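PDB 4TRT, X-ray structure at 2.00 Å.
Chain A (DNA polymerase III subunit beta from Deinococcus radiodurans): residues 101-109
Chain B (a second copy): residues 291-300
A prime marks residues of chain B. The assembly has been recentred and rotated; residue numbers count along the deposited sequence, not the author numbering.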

# COMPACT_ATOMS: atom_id res chain seq x y z
N GLY A 101 -3.93 -28.41 13.08
CA GLY A 101 -3.79 -28.32 14.53
C GLY A 101 -5.12 -28.06 15.23
O GLY A 101 -6.06 -28.84 15.10
N GLY A 102 -5.20 -26.96 15.97
CA GLY A 102 -6.40 -26.62 16.71
C GLY A 102 -7.47 -25.95 15.86
O GLY A 102 -8.58 -25.73 16.35
N SER A 103 -7.15 -25.61 14.60
CA SER A 103 -8.07 -24.92 13.71
C SER A 103 -8.94 -25.92 12.95
O SER A 103 -8.44 -26.87 12.36
CB SER A 103 -7.30 -24.09 12.66
OG SER A 103 -6.67 -22.98 13.25
N ASP A 104 -10.24 -25.66 12.93
CA ASP A 104 -11.21 -26.49 12.20
C ASP A 104 -12.21 -25.56 11.54
O ASP A 104 -13.00 -24.94 12.23
CB ASP A 104 -11.92 -27.44 13.18
CG ASP A 104 -12.81 -28.47 12.49
OD1 ASP A 104 -13.00 -28.43 11.26
OD2 ASP A 104 -13.35 -29.34 13.21
N PHE A 105 -12.14 -25.44 10.22
CA PHE A 105 -12.98 -24.53 9.46
C PHE A 105 -13.91 -25.37 8.58
O PHE A 105 -13.50 -26.39 8.06
CB PHE A 105 -12.11 -23.58 8.60
CG PHE A 105 -11.49 -22.47 9.40
CD1 PHE A 105 -10.45 -22.72 10.27
CD2 PHE A 105 -11.96 -21.18 9.29
CE1 PHE A 105 -9.89 -21.70 11.03
CE2 PHE A 105 -11.40 -20.15 10.02
CZ PHE A 105 -10.38 -20.41 10.91
N LYS A 106 -15.16 -24.95 8.45
CA LYS A 106 -16.13 -25.61 7.56
C LYS A 106 -16.61 -24.60 6.54
O LYS A 106 -17.08 -23.54 6.93
CB LYS A 106 -17.37 -26.11 8.32
CG LYS A 106 -17.13 -26.87 9.61
CD LYS A 106 -16.39 -28.17 9.42
CE LYS A 106 -16.48 -29.01 10.69
NZ LYS A 106 -15.42 -30.04 10.75
N LEU A 107 -16.52 -24.92 5.25
CA LEU A 107 -17.11 -24.11 4.19
C LEU A 107 -18.25 -24.86 3.50
O LEU A 107 -18.10 -26.04 3.15
CB LEU A 107 -16.08 -23.77 3.11
CG LEU A 107 -14.97 -22.76 3.32
CD1 LEU A 107 -14.02 -23.33 4.36
CD2 LEU A 107 -14.26 -22.50 2.00
N GLN A 108 -19.37 -24.18 3.30
CA GLN A 108 -20.44 -24.70 2.46
C GLN A 108 -19.96 -24.77 1.02
O GLN A 108 -19.41 -23.81 0.50
CB GLN A 108 -21.68 -23.81 2.55
CG GLN A 108 -22.43 -23.99 3.86
CD GLN A 108 -23.00 -25.39 4.04
OE1 GLN A 108 -23.85 -25.85 3.27
NE2 GLN A 108 -22.53 -26.07 5.08
N THR A 109 -20.14 -25.92 0.39
CA THR A 109 -19.76 -26.10 -1.01
C THR A 109 -20.93 -25.73 -1.91
O THR A 109 -22.07 -25.67 -1.44
CB THR A 109 -19.37 -27.56 -1.30
OG1 THR A 109 -20.45 -28.41 -0.90
CG2 THR A 109 -18.13 -27.96 -0.52
N GLY B 291 -21.63 -18.29 10.18
CA GLY B 291 -22.39 -17.40 9.32
C GLY B 291 -22.92 -18.15 8.12
O GLY B 291 -22.93 -19.37 8.09
N ASP B 292 -23.34 -17.41 7.11
CA ASP B 292 -23.94 -18.01 5.93
C ASP B 292 -22.97 -18.86 5.09
O ASP B 292 -23.41 -19.75 4.37
CB ASP B 292 -24.54 -16.92 5.04
CG ASP B 292 -25.76 -16.26 5.67
OD1 ASP B 292 -26.53 -16.96 6.38
OD2 ASP B 292 -25.95 -15.05 5.44
N TYR B 293 -21.67 -18.58 5.18
CA TYR B 293 -20.67 -19.25 4.35
C TYR B 293 -20.07 -20.48 4.99
O TYR B 293 -19.49 -21.34 4.30
CB TYR B 293 -19.56 -18.28 3.97
CG TYR B 293 -20.06 -17.15 3.12
CD1 TYR B 293 -20.25 -17.31 1.76
CD2 TYR B 293 -20.36 -15.91 3.68
CE1 TYR B 293 -20.72 -16.27 0.97
CE2 TYR B 293 -20.84 -14.87 2.91
CZ TYR B 293 -21.01 -15.06 1.56
OH TYR B 293 -21.48 -14.03 0.78
N GLY B 294 -20.18 -20.57 6.31
CA GLY B 294 -19.66 -21.70 7.04
C GLY B 294 -19.46 -21.40 8.50
O GLY B 294 -20.13 -20.53 9.06
N ARG B 295 -18.48 -22.09 9.09
CA ARG B 295 -18.29 -22.09 10.52
C ARG B 295 -16.82 -22.33 10.82
O ARG B 295 -16.14 -22.99 10.05
CB ARG B 295 -19.11 -23.25 11.08
CG ARG B 295 -19.44 -23.17 12.54
CD ARG B 295 -19.69 -24.58 13.08
NE ARG B 295 -20.33 -25.47 12.11
CZ ARG B 295 -20.22 -26.80 12.09
NH1 ARG B 295 -19.47 -27.43 12.99
NH2 ARG B 295 -20.83 -27.51 11.14
N ALA B 296 -16.33 -21.76 11.93
CA ALA B 296 -14.93 -21.87 12.29
C ALA B 296 -14.79 -22.07 13.78
O ALA B 296 -15.59 -21.56 14.57
CB ALA B 296 -14.15 -20.61 11.87
N GLN B 297 -13.73 -22.78 14.15
CA GLN B 297 -13.37 -22.96 15.54
C GLN B 297 -11.84 -23.10 15.68
O GLN B 297 -11.18 -23.73 14.81
CB GLN B 297 -14.14 -24.19 16.02
CG GLN B 297 -13.62 -24.92 17.23
CD GLN B 297 -14.37 -26.23 17.43
OE1 GLN B 297 -15.58 -26.31 17.22
NE2 GLN B 297 -13.64 -27.28 17.83
N ASP B 298 -11.30 -22.48 16.72
CA ASP B 298 -9.89 -22.63 17.11
C ASP B 298 -9.80 -22.85 18.64
O ASP B 298 -10.55 -22.25 19.41
CB ASP B 298 -9.10 -21.38 16.69
CG ASP B 298 -7.64 -21.68 16.33
OD1 ASP B 298 -7.16 -22.83 16.55
OD2 ASP B 298 -6.97 -20.74 15.85
N THR B 299 -8.91 -23.74 19.07
CA THR B 299 -8.76 -24.05 20.48
C THR B 299 -7.32 -23.74 20.94
O THR B 299 -6.35 -24.13 20.27
CB THR B 299 -9.10 -25.53 20.79
OG1 THR B 299 -10.43 -25.84 20.35
CG2 THR B 299 -9.02 -25.79 22.30
N LEU B 300 -7.21 -23.04 22.07
CA LEU B 300 -5.94 -22.63 22.67
C LEU B 300 -5.82 -23.10 24.12
O LEU B 300 -6.80 -23.09 24.87
CB LEU B 300 -5.82 -21.09 22.68
CG LEU B 300 -5.86 -20.31 21.35
CD1 LEU B 300 -7.28 -19.85 21.05
CD2 LEU B 300 -4.91 -19.11 21.37
O HOH W 1 -10.63 -26.47 17.62
O HOH W 2 -19.03 -21.27 1.65

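Strands 103–108 of chain A and 294–300 of chain B run antiparallel, their N-to-C directions 179° apart and their axes approaching to 4.7 Å. The register pairs Phe105 with Ala296′ and Lys106 with Arg295′. At the hydrogen-bonded positions the amides and carbonyls work in couples: Lys106 N donates to Arg295′ O at 2.7 Å (170°) and Arg295′ N to Lys106 O at 3.0 Å (160°), while Asp104 N reaches Gln297′ O at 2.9 Å and Gln297′ N reaches Asp104 O at 3.0 Å. Gln108 N extends the ladder to Tyr293′ O at 3.0 Å, beside which a water donates to both Tyr293′ O (2.7 Å) and Gln108 O (2.8 Å). The other end is looser: Thr299′ N to Gly102 O is weak, at 3.4 Å and 138°, and a second water links Gly102 O, Gln297′ NE2 and Thr299′ OG1.

Side chains alternate between two faces. Ser103, Phe105, Leu107, Ala296′ and Asp298′ share the buried one. Here the small methyl of Ala296′ lies over one face of the Phe105 ring, CB to CE2 3.3 Å, so the aromatic ring can pack close to the neighbouring strand. Gly294′ sits opposite Leu107, where an ideal CB would fall 1.9 Å from Lys106 O; the bare CA instead approaches Lys106 O at 3.2 Å in a CA-H...O contact. Ser103 OG makes a weak hydrogen bond to Asp298′ OD1 at 3.3 Å, giving the buried carboxylate a polar neighbour.

The other face is partly exposed and suits charged and polar residues. Lys106 places CG over one face of the Arg295′ guanidinium, 4.0 Å from CZ, while its NZ forms a salt bridge with Asp104 OD1 at 3.0 Å within its own strand. Together the stretches bury 565 Å².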